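Local coordinates for protein CRISPR-associated endonuclease Cas9 (Campylobacter jejuni subsp. jejuni serotype O:2, PDB 5X2H) that uses a guide RNA to find matching DNA of viruses and plasmids and cuts it with magnesium-dependent RuvC-like and HNH nuclease domains, at residues 12-17 with 559-564; 159-164 with 169-174; 187-192 with 197-202. All coordinates share one frame; numbering follows the deposited sequence.

Contact 1: 12-17 with 559-564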
# COMPACT_ATOMS: atom_id res chain seq x y z
N ALA A 12 23.45 -20.72 4.98
CA ALA A 12 23.72 -19.33 4.63
C ALA A 12 22.68 -18.84 3.64
O ALA A 12 22.25 -19.60 2.76
CB ALA A 12 25.12 -19.17 4.04
N PHE A 13 22.27 -17.58 3.78
CA PHE A 13 21.20 -17.01 2.98
C PHE A 13 21.62 -15.65 2.44
O PHE A 13 22.12 -14.81 3.19
CB PHE A 13 19.91 -16.87 3.79
CG PHE A 13 19.32 -18.18 4.23
CD1 PHE A 13 19.72 -18.76 5.42
CD2 PHE A 13 18.37 -18.82 3.45
CE1 PHE A 13 19.18 -19.97 5.83
CE2 PHE A 13 17.83 -20.02 3.86
CZ PHE A 13 18.23 -20.60 5.05
N ASP A 14 21.40 -15.44 1.14
CA ASP A 14 21.58 -14.15 0.48
C ASP A 14 20.17 -13.65 0.16
O ASP A 14 19.60 -13.98 -0.88
CB ASP A 14 22.45 -14.28 -0.77
CG ASP A 14 22.67 -12.94 -1.46
OD1 ASP A 14 23.44 -12.12 -0.93
OD2 ASP A 14 22.08 -12.72 -2.54
N ILE A 15 19.61 -12.85 1.06
CA ILE A 15 18.23 -12.41 0.97
C ILE A 15 18.18 -11.12 0.16
O ILE A 15 18.54 -10.05 0.66
CB ILE A 15 17.61 -12.22 2.36
CG1 ILE A 15 17.69 -13.53 3.15
CG2 ILE A 15 16.17 -11.74 2.24
CD1 ILE A 15 17.20 -13.42 4.58
N GLY A 16 17.71 -11.21 -1.08
CA GLY A 16 17.59 -10.06 -1.95
C GLY A 16 16.17 -9.53 -2.03
O GLY A 16 15.23 -10.07 -1.44
N ILE A 17 16.02 -8.44 -2.79
CA ILE A 17 14.71 -7.82 -2.94
C ILE A 17 13.75 -8.76 -3.66
O ILE A 17 12.53 -8.69 -3.46
CB ILE A 17 14.84 -6.47 -3.67
CG1 ILE A 17 13.57 -5.64 -3.51
CG2 ILE A 17 15.19 -6.67 -5.15
CD1 ILE A 17 13.44 -4.99 -2.15
N ALA A 559 23.48 -17.77 -5.55
CA ALA A 559 23.91 -18.94 -4.80
C ALA A 559 25.39 -18.88 -4.46
O ALA A 559 25.80 -19.27 -3.36
CB ALA A 559 23.60 -20.22 -5.57
N ILE A 560 26.22 -18.40 -5.39
CA ILE A 560 27.65 -18.27 -5.09
C ILE A 560 27.86 -17.26 -3.98
O ILE A 560 28.82 -17.37 -3.20
CB ILE A 560 28.45 -17.91 -6.36
CG1 ILE A 560 28.21 -16.46 -6.78
CG2 ILE A 560 28.10 -18.85 -7.50
CD1 ILE A 560 28.96 -16.04 -8.03
N ASP A 561 26.98 -16.26 -3.86
CA ASP A 561 27.04 -15.35 -2.73
C ASP A 561 26.71 -16.08 -1.43
O ASP A 561 27.38 -15.88 -0.41
CB ASP A 561 26.09 -14.17 -2.94
CG ASP A 561 26.47 -13.34 -4.15
OD1 ASP A 561 27.64 -13.39 -4.58
OD2 ASP A 561 25.59 -12.63 -4.68
N ALA A 562 25.68 -16.94 -1.45
CA ALA A 562 25.34 -17.72 -0.26
C ALA A 562 26.47 -18.68 0.10
O ALA A 562 26.72 -18.93 1.29
CB ALA A 562 24.04 -18.48 -0.49
N VAL A 563 27.16 -19.22 -0.90
CA VAL A 563 28.35 -20.03 -0.62
C VAL A 563 29.41 -19.17 0.06
O VAL A 563 30.14 -19.65 0.93
CB VAL A 563 28.87 -20.67 -1.92
CG1 VAL A 563 30.17 -21.41 -1.67
CG2 VAL A 563 27.83 -21.62 -2.49
N ILE A 564 29.50 -17.90 -0.31
CA ILE A 564 30.44 -17.00 0.35
C ILE A 564 29.99 -16.71 1.77
O ILE A 564 30.81 -16.66 2.70
CB ILE A 564 30.60 -15.70 -0.47
CG1 ILE A 564 31.36 -15.98 -1.77
CG2 ILE A 564 31.32 -14.63 0.35
CD1 ILE A 564 31.59 -14.74 -2.61
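Ala562, Asp14 and Ala12 carry most of this interface, where helix 557-566 lies against strand 10-15 of the RuvC-like sheet. The axes of strand 12-15 and helix 559-564 approach to 6.8 Å, their N-to-C directions 134° apart. CB of Ala12 rests 3.2 Å from the carbonyl O of Ala562, a tight contact, and CB of Ala562 points back at O of Ala12, 3.9 Å away. Alanine suits both places because its lone methyl lets helix and strand come this close; Ala562 also touches Ala23 of strand 19-26.

Asp14 stands two residues further along the same side of the strand. With its CG anti to the backbone N (chi1 -179°), the carboxylate reaches past Ala562 to Asp561, whose CB is 3.9 Å from Asp14 OD1. The two carboxylate planes are turned 66° apart, and OD2 of Asp14 lies 4.1 Å from OD2 of Asp561. Arg542 forms a salt bridge with OD1 of Asp561, which probably offsets some of the negative charge here. Asp14, the predicted RuvC catalytic residue, also lies near Glu485 and His558; such a gathering of acidic groups beside a histidine is consistent with the predicted two-magnesium site.

Contact 2: 159-164 with 169-174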
# COMPACT_ATOMS: atom_id res chain seq x y z
N GLU A 159 -7.77 33.70 -4.89
CA GLU A 159 -8.34 34.45 -3.77
C GLU A 159 -8.17 35.95 -3.96
O GLU A 159 -9.06 36.73 -3.62
CB GLU A 159 -7.69 33.99 -2.46
CG GLU A 159 -7.99 34.89 -1.27
CD GLU A 159 -7.41 34.37 0.03
OE1 GLU A 159 -8.19 34.09 0.96
OE2 GLU A 159 -6.17 34.22 0.11
N GLU A 160 -7.03 36.37 -4.52
CA GLU A 160 -6.78 37.79 -4.70
C GLU A 160 -7.67 38.38 -5.79
O GLU A 160 -8.19 39.50 -5.64
CB GLU A 160 -5.30 38.03 -5.02
CG GLU A 160 -4.37 37.53 -3.92
CD GLU A 160 -2.90 37.75 -4.26
OE1 GLU A 160 -2.62 38.42 -5.27
OE2 GLU A 160 -2.04 37.24 -3.50
N LYS A 161 -7.87 37.65 -6.89
CA LYS A 161 -8.82 38.10 -7.90
C LYS A 161 -10.25 38.09 -7.37
O LYS A 161 -11.07 38.92 -7.78
CB LYS A 161 -8.74 37.21 -9.14
CG LYS A 161 -7.66 37.59 -10.15
CD LYS A 161 -6.32 36.97 -9.79
CE LYS A 161 -5.46 36.81 -11.03
NZ LYS A 161 -6.09 35.89 -12.02
N LEU A 162 -10.55 37.18 -6.44
CA LEU A 162 -11.92 37.01 -5.96
C LEU A 162 -12.40 38.19 -5.13
O LEU A 162 -13.61 38.32 -4.90
CB LEU A 162 -12.01 35.72 -5.15
CG LEU A 162 -13.33 34.95 -5.16
CD1 LEU A 162 -13.87 34.85 -6.57
CD2 LEU A 162 -13.12 33.56 -4.57
N ALA A 163 -11.50 39.06 -4.68
CA ALA A 163 -11.90 40.18 -3.84
C ALA A 163 -12.65 41.26 -4.61
O ALA A 163 -13.29 42.12 -3.99
CB ALA A 163 -10.68 40.79 -3.15
N ASN A 164 -12.59 41.24 -5.94
CA ASN A 164 -13.30 42.19 -6.78
C ASN A 164 -14.67 41.69 -7.22
O ASN A 164 -15.29 42.32 -8.08
CB ASN A 164 -12.46 42.55 -8.00
CG ASN A 164 -11.33 43.51 -7.68
OD1 ASN A 164 -10.88 43.59 -6.53
ND2 ASN A 164 -10.87 44.24 -8.68
N GLY A 169 -19.30 32.34 -8.40
CA GLY A 169 -20.07 32.20 -9.63
C GLY A 169 -19.92 33.38 -10.56
O GLY A 169 -19.68 33.22 -11.76
N GLU A 170 -20.06 34.60 -10.02
CA GLU A 170 -19.89 35.79 -10.85
C GLU A 170 -18.47 35.87 -11.40
O GLU A 170 -18.26 36.26 -12.56
CB GLU A 170 -20.21 37.05 -10.03
CG GLU A 170 -19.98 38.35 -10.79
CD GLU A 170 -20.13 39.57 -9.91
OE1 GLU A 170 -20.20 39.42 -8.68
OE2 GLU A 170 -20.17 40.69 -10.46
N TYR A 171 -17.48 35.51 -10.58
CA TYR A 171 -16.09 35.55 -11.02
C TYR A 171 -15.85 34.63 -12.21
O TYR A 171 -15.29 35.04 -13.23
CB TYR A 171 -15.18 35.19 -9.85
CG TYR A 171 -13.74 34.89 -10.21
CD1 TYR A 171 -12.92 35.87 -10.78
CD2 TYR A 171 -13.18 33.65 -9.95
CE1 TYR A 171 -11.60 35.60 -11.10
CE2 TYR A 171 -11.86 33.37 -10.27
CZ TYR A 171 -11.08 34.35 -10.84
OH TYR A 171 -9.77 34.07 -11.14
N LEU A 172 -16.29 33.38 -12.10
CA LEU A 172 -16.11 32.44 -13.21
C LEU A 172 -16.96 32.82 -14.41
O LEU A 172 -16.53 32.65 -15.56
CB LEU A 172 -16.43 31.02 -12.75
CG LEU A 172 -15.53 30.44 -11.66
CD1 LEU A 172 -15.97 29.04 -11.27
CD2 LEU A 172 -14.07 30.44 -12.12
N TYR A 173 -18.16 33.34 -14.17
CA TYR A 173 -19.06 33.66 -15.28
C TYR A 173 -18.56 34.86 -16.08
O TYR A 173 -18.73 34.91 -17.30
CB TYR A 173 -20.47 33.92 -14.75
CG TYR A 173 -21.43 34.45 -15.78
CD1 TYR A 173 -21.89 33.64 -16.81
CD2 TYR A 173 -21.89 35.76 -15.73
CE1 TYR A 173 -22.76 34.11 -17.77
CE2 TYR A 173 -22.77 36.25 -16.68
CZ TYR A 173 -23.20 35.42 -17.69
OH TYR A 173 -24.08 35.89 -18.64
N LYS A 174 -17.94 35.83 -15.41
CA LYS A 174 -17.52 37.06 -16.07
C LYS A 174 -16.08 37.02 -16.56
O LYS A 174 -15.75 37.72 -17.53
CB LYS A 174 -17.71 38.25 -15.14
CG LYS A 174 -19.16 38.65 -14.93
CD LYS A 174 -19.25 39.89 -14.06
CE LYS A 174 -20.65 40.48 -14.10
NZ LYS A 174 -20.80 41.59 -13.12
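Leu162 and Tyr171 hold together two consecutive helices, 150-162 and 168-175, in the helical recognition lobe of Cas9; a short loop turns the chain from one to the next. Tyr171 is the hub. Its CG lies anti to the backbone N (chi1 167°), which swings the ring out of its own helix toward the preceding one. CD1 of Leu162 presses on the root of this side chain, 3.5 Å from CB and 3.6 Å from CG of Tyr171, and the two side chains meet at about a right angle. A branched leucine serves well here, because one methyl can settle on the tyrosine while CD2 packs on Ile201.

Further out along the ring, CB of Lys161 lies 3.8 Å from CE1 of Tyr171. The aliphatic base of the lysine thus does the touching, while the chain, bent at chi2 and chi4, curls alongside the ring, with NZ still 4.2 Å from OH of Tyr171. A tyrosine fits this place because its ring is buried yet its hydroxyl has polar partners: OH is hydrogen-bonded to Tyr176 OH and to Asn158 OD1, so the outer end of the ring is tied to both helix 150-162 and the chain just after helix 168-175. One turn apart in the second helix, NZ of Lys174 forms a salt bridge of 2.9 Å with OE2 of Glu170, which receives it on the lone pair turned away from OE1.

Around the pair, helix 203-219 brings Phe205 against Leu162, and helix 107-113 meets other side chains of 169-174, with Tyr108 touching Leu172 and Phe112 touching Tyr173.

Contact 3: 187-192 with 197-202. With nucleotides of chain B.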
# COMPACT_ATOMS: atom_id res chain seq x y z
N PHE A 187 -13.46 29.51 -26.98
CA PHE A 187 -13.80 29.78 -25.59
C PHE A 187 -12.67 29.31 -24.68
O PHE A 187 -12.13 28.22 -24.85
CB PHE A 187 -15.10 29.08 -25.22
CG PHE A 187 -16.33 29.72 -25.79
CD1 PHE A 187 -16.34 31.07 -26.12
CD2 PHE A 187 -17.48 28.98 -26.00
CE1 PHE A 187 -17.47 31.66 -26.65
CE2 PHE A 187 -18.62 29.56 -26.52
CZ PHE A 187 -18.61 30.90 -26.85
N THR A 188 -12.32 30.15 -23.71
CA THR A 188 -11.37 29.70 -22.70
C THR A 188 -12.06 28.78 -21.70
O THR A 188 -13.28 28.59 -21.74
CB THR A 188 -10.73 30.89 -21.98
OG1 THR A 188 -9.58 30.44 -21.25
CG2 THR A 188 -11.71 31.51 -21.01
N ASN A 189 -11.27 28.20 -20.81
CA ASN A 189 -11.76 27.16 -19.91
C ASN A 189 -12.20 27.75 -18.58
O ASN A 189 -11.52 28.62 -18.02
CB ASN A 189 -10.69 26.10 -19.68
CG ASN A 189 -9.39 26.68 -19.16
OD1 ASN A 189 -8.85 27.63 -19.72
ND2 ASN A 189 -8.88 26.11 -18.07
N VAL A 190 -13.34 27.29 -18.08
CA VAL A 190 -13.74 27.54 -16.70
C VAL A 190 -13.27 26.41 -15.80
O VAL A 190 -12.64 26.64 -14.76
CB VAL A 190 -15.27 27.73 -16.60
CG1 VAL A 190 -15.64 28.16 -15.19
CG2 VAL A 190 -15.75 28.73 -17.62
N ARG A 191 -13.57 25.18 -16.19
CA ARG A 191 -13.01 24.01 -15.56
C ARG A 191 -11.50 23.96 -15.80
O ARG A 191 -10.97 24.59 -16.72
CB ARG A 191 -13.66 22.74 -16.10
CG ARG A 191 -15.18 22.71 -15.98
CD ARG A 191 -15.62 22.31 -14.58
NE ARG A 191 -15.04 21.03 -14.18
CZ ARG A 191 -15.61 19.84 -14.40
NH1 ARG A 191 -16.77 19.77 -15.02
NH2 ARG A 191 -15.01 18.73 -13.99
N ASN A 192 -10.81 23.20 -14.96
CA ASN A 192 -9.40 22.96 -15.20
C ASN A 192 -9.22 22.06 -16.41
O ASN A 192 -10.08 21.23 -16.73
CB ASN A 192 -8.74 22.34 -13.96
CG ASN A 192 -8.36 23.38 -12.93
OD1 ASN A 192 -7.97 24.50 -13.27
ND2 ASN A 192 -8.46 23.01 -11.65
N TYR A 197 -3.94 23.28 -12.69
CA TYR A 197 -4.77 23.50 -11.51
C TYR A 197 -5.12 24.97 -11.33
O TYR A 197 -5.42 25.40 -10.21
CB TYR A 197 -4.07 22.97 -10.26
CG TYR A 197 -3.78 21.48 -10.30
CD1 TYR A 197 -4.76 20.56 -9.96
CD2 TYR A 197 -2.53 21.01 -10.69
CE1 TYR A 197 -4.51 19.21 -10.00
CE2 TYR A 197 -2.27 19.65 -10.72
CZ TYR A 197 -3.26 18.76 -10.38
OH TYR A 197 -3.01 17.41 -10.41
N GLU A 198 -5.12 25.74 -12.42
CA GLU A 198 -5.16 27.20 -12.32
C GLU A 198 -6.47 27.71 -11.72
O GLU A 198 -6.49 28.76 -11.09
CB GLU A 198 -4.93 27.81 -13.70
CG GLU A 198 -4.70 29.31 -13.73
CD GLU A 198 -4.42 29.82 -15.13
OE1 GLU A 198 -4.42 29.00 -16.07
OE2 GLU A 198 -4.20 31.04 -15.30
N ARG A 199 -7.56 26.98 -11.92
CA ARG A 199 -8.88 27.44 -11.51
C ARG A 199 -9.28 26.98 -10.11
O ARG A 199 -10.42 27.22 -9.69
CB ARG A 199 -9.94 26.97 -12.52
CG ARG A 199 -9.63 27.35 -13.96
CD ARG A 199 -10.02 28.79 -14.26
NE ARG A 199 -9.94 29.07 -15.69
CZ ARG A 199 -8.90 29.64 -16.29
NH1 ARG A 199 -8.92 29.85 -17.60
NH2 ARG A 199 -7.83 30.00 -15.59
N CYS A 200 -8.37 26.33 -9.37
CA CYS A 200 -8.71 25.82 -8.05
C CYS A 200 -9.06 26.96 -7.10
O CYS A 200 -8.32 27.94 -6.98
CB CYS A 200 -7.54 25.01 -7.49
SG CYS A 200 -7.37 23.38 -8.24
N ILE A 201 -10.20 26.83 -6.42
CA ILE A 201 -10.70 27.83 -5.49
C ILE A 201 -11.04 27.14 -4.17
O ILE A 201 -11.65 26.06 -4.17
CB ILE A 201 -11.93 28.57 -6.06
CG1 ILE A 201 -11.55 29.31 -7.34
CG2 ILE A 201 -12.51 29.53 -5.03
CD1 ILE A 201 -12.69 30.07 -7.97
N ALA A 202 -10.66 27.77 -3.06
CA ALA A 202 -10.89 27.18 -1.74
C ALA A 202 -12.37 26.94 -1.49
O ALA A 202 -13.22 27.76 -1.85
CB ALA A 202 -10.31 28.08 -0.65
P C B 20 -11.84 20.32 -12.49
OP1 C B 20 -12.46 21.53 -13.10
OP2 C B 20 -12.69 19.14 -12.21
O5' C B 20 -10.63 19.88 -13.43
C5' C B 20 -10.74 18.79 -14.33
C4' C B 20 -9.39 18.18 -14.57
O4' C B 20 -9.06 17.29 -13.48
C3' C B 20 -9.23 17.32 -15.82
O3' C B 20 -8.99 18.10 -16.98
C2' C B 20 -8.06 16.42 -15.46
O2' C B 20 -6.83 17.10 -15.63
C1' C B 20 -8.28 16.21 -13.95
N1 C B 20 -8.98 14.94 -13.64
C2 C B 20 -8.32 13.73 -13.86
O2 C B 20 -7.17 13.73 -14.32
N3 C B 20 -8.96 12.57 -13.57
C4 C B 20 -10.19 12.59 -13.07
N4 C B 20 -10.76 11.41 -12.80
C5 C B 20 -10.89 13.81 -12.83
C6 C B 20 -10.25 14.95 -13.12
P U B 43 -15.32 24.33 -19.91
OP1 U B 43 -14.75 24.97 -18.70
OP2 U B 43 -14.86 22.98 -20.31
O5' U B 43 -16.90 24.26 -19.75
C5' U B 43 -17.65 25.43 -19.47
C4' U B 43 -19.12 25.14 -19.42
O4' U B 43 -19.63 24.90 -20.76
C3' U B 43 -19.52 23.89 -18.66
O3' U B 43 -19.51 24.06 -17.25
C2' U B 43 -20.90 23.59 -19.23
O2' U B 43 -21.86 24.49 -18.70
C1' U B 43 -20.68 23.95 -20.71
N1 U B 43 -20.29 22.76 -21.50
C2 U B 43 -21.30 21.88 -21.85
O2 U B 43 -22.46 22.05 -21.53
N3 U B 43 -20.89 20.80 -22.58
C4 U B 43 -19.61 20.51 -22.99
O4 U B 43 -19.40 19.49 -23.65
C5 U B 43 -18.62 21.46 -22.59
C6 U B 43 -18.99 22.53 -21.87
P C B 42 -11.68 23.31 -24.62
OP1 C B 42 -10.62 23.57 -23.61
OP2 C B 42 -11.94 21.92 -25.08
O5' C B 42 -13.04 23.91 -24.05
C5' C B 42 -13.13 25.28 -23.67
C4' C B 42 -14.56 25.72 -23.49
O4' C B 42 -15.30 25.53 -24.73
C3' C B 42 -15.37 24.95 -22.46
O3' C B 42 -15.10 25.35 -21.13
C2' C B 42 -16.80 25.22 -22.91
O2' C B 42 -17.21 26.52 -22.50
C1' C B 42 -16.65 25.23 -24.44
N1 C B 42 -16.99 23.91 -25.03
C2 C B 42 -18.34 23.59 -25.21
O2 C B 42 -19.21 24.41 -24.86
N3 C B 42 -18.68 22.40 -25.75
C4 C B 42 -17.73 21.54 -26.11
N4 C B 42 -18.11 20.37 -26.64
C5 C B 42 -16.34 21.84 -25.94
C6 C B 42 -16.02 23.02 -25.41
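Arg199, the third residue of a type I turn from Tyr197 to Cys200, crosses to segment 187-192 and meets it with nearly every atom. At its base, CB lies 3.2 Å from OD1 of Asn192. That oxygen accepts a hydrogen bond of 2.9 Å from the backbone N of Arg199, in the carbonyl plane and on a lone pair; an asparagine is apt because its amide can mimic the backbone and serve an N-H that the turn's own bond, Cys200 N to Tyr197 O, does not use. CG touches O of Val190 at 3.2 Å; the bend at chi2 (-80°) then carries CD past the same oxygen. The guanidinium grips O of Asn189 side-on, NE and NH1 each 2.9 Å away and almost exactly in plane with it. NH2 completes the tip with a looser salt bridge within the turn, 3.6 Å from Glu198 OE1, and Tyr176 adds a cation-pi contact. ND2 of Asn189 lies over one face of the guanidinium, the two planes 30° apart, and donates to O of Arg191, bracing the bend of the loop.

The loop so braced also meets the guide RNA, chain B. The backbone N atoms of Val190 and Arg191 both donate to OP1 of U43, each at 2.8 Å. Arg191 NE and Asn192 N share OP1 of C20, while Arg191 NH2 takes OP2 of C20 at 3.0 Å, so the arginine straddles the phosphate edge-on; its NH1 pairs with another RNA phosphate. Converging main-chain amides backed by an arginine are typical of sequence-independent phosphate recognition, and here one loop holds separate points of the RNA backbone.

In the fold
From the N terminus the chain lays down strand 10-15, the first half of contact 1, adds strands 19-26 and 29-37, and only then leaves the RuvC-like sheet for the helical recognition lobe. There contact 2 closes a short loop between helices 150-162 and 168-175, and contact 3 another before helix 203-219. The two follow in series, nested inside the 541-residue loop that contact 1 closes when, after strands 481-485 and 530-532 have rejoined the sheet, helix 557-566 packs on strand 10-15. Contacts 2 and 3 touch, through Leu172 with Val190 and through Leu162 and Tyr171 with Ile201. Contact 1 lies on the opposite side of the chain's centre, about 56 Å from contact 3 between centres.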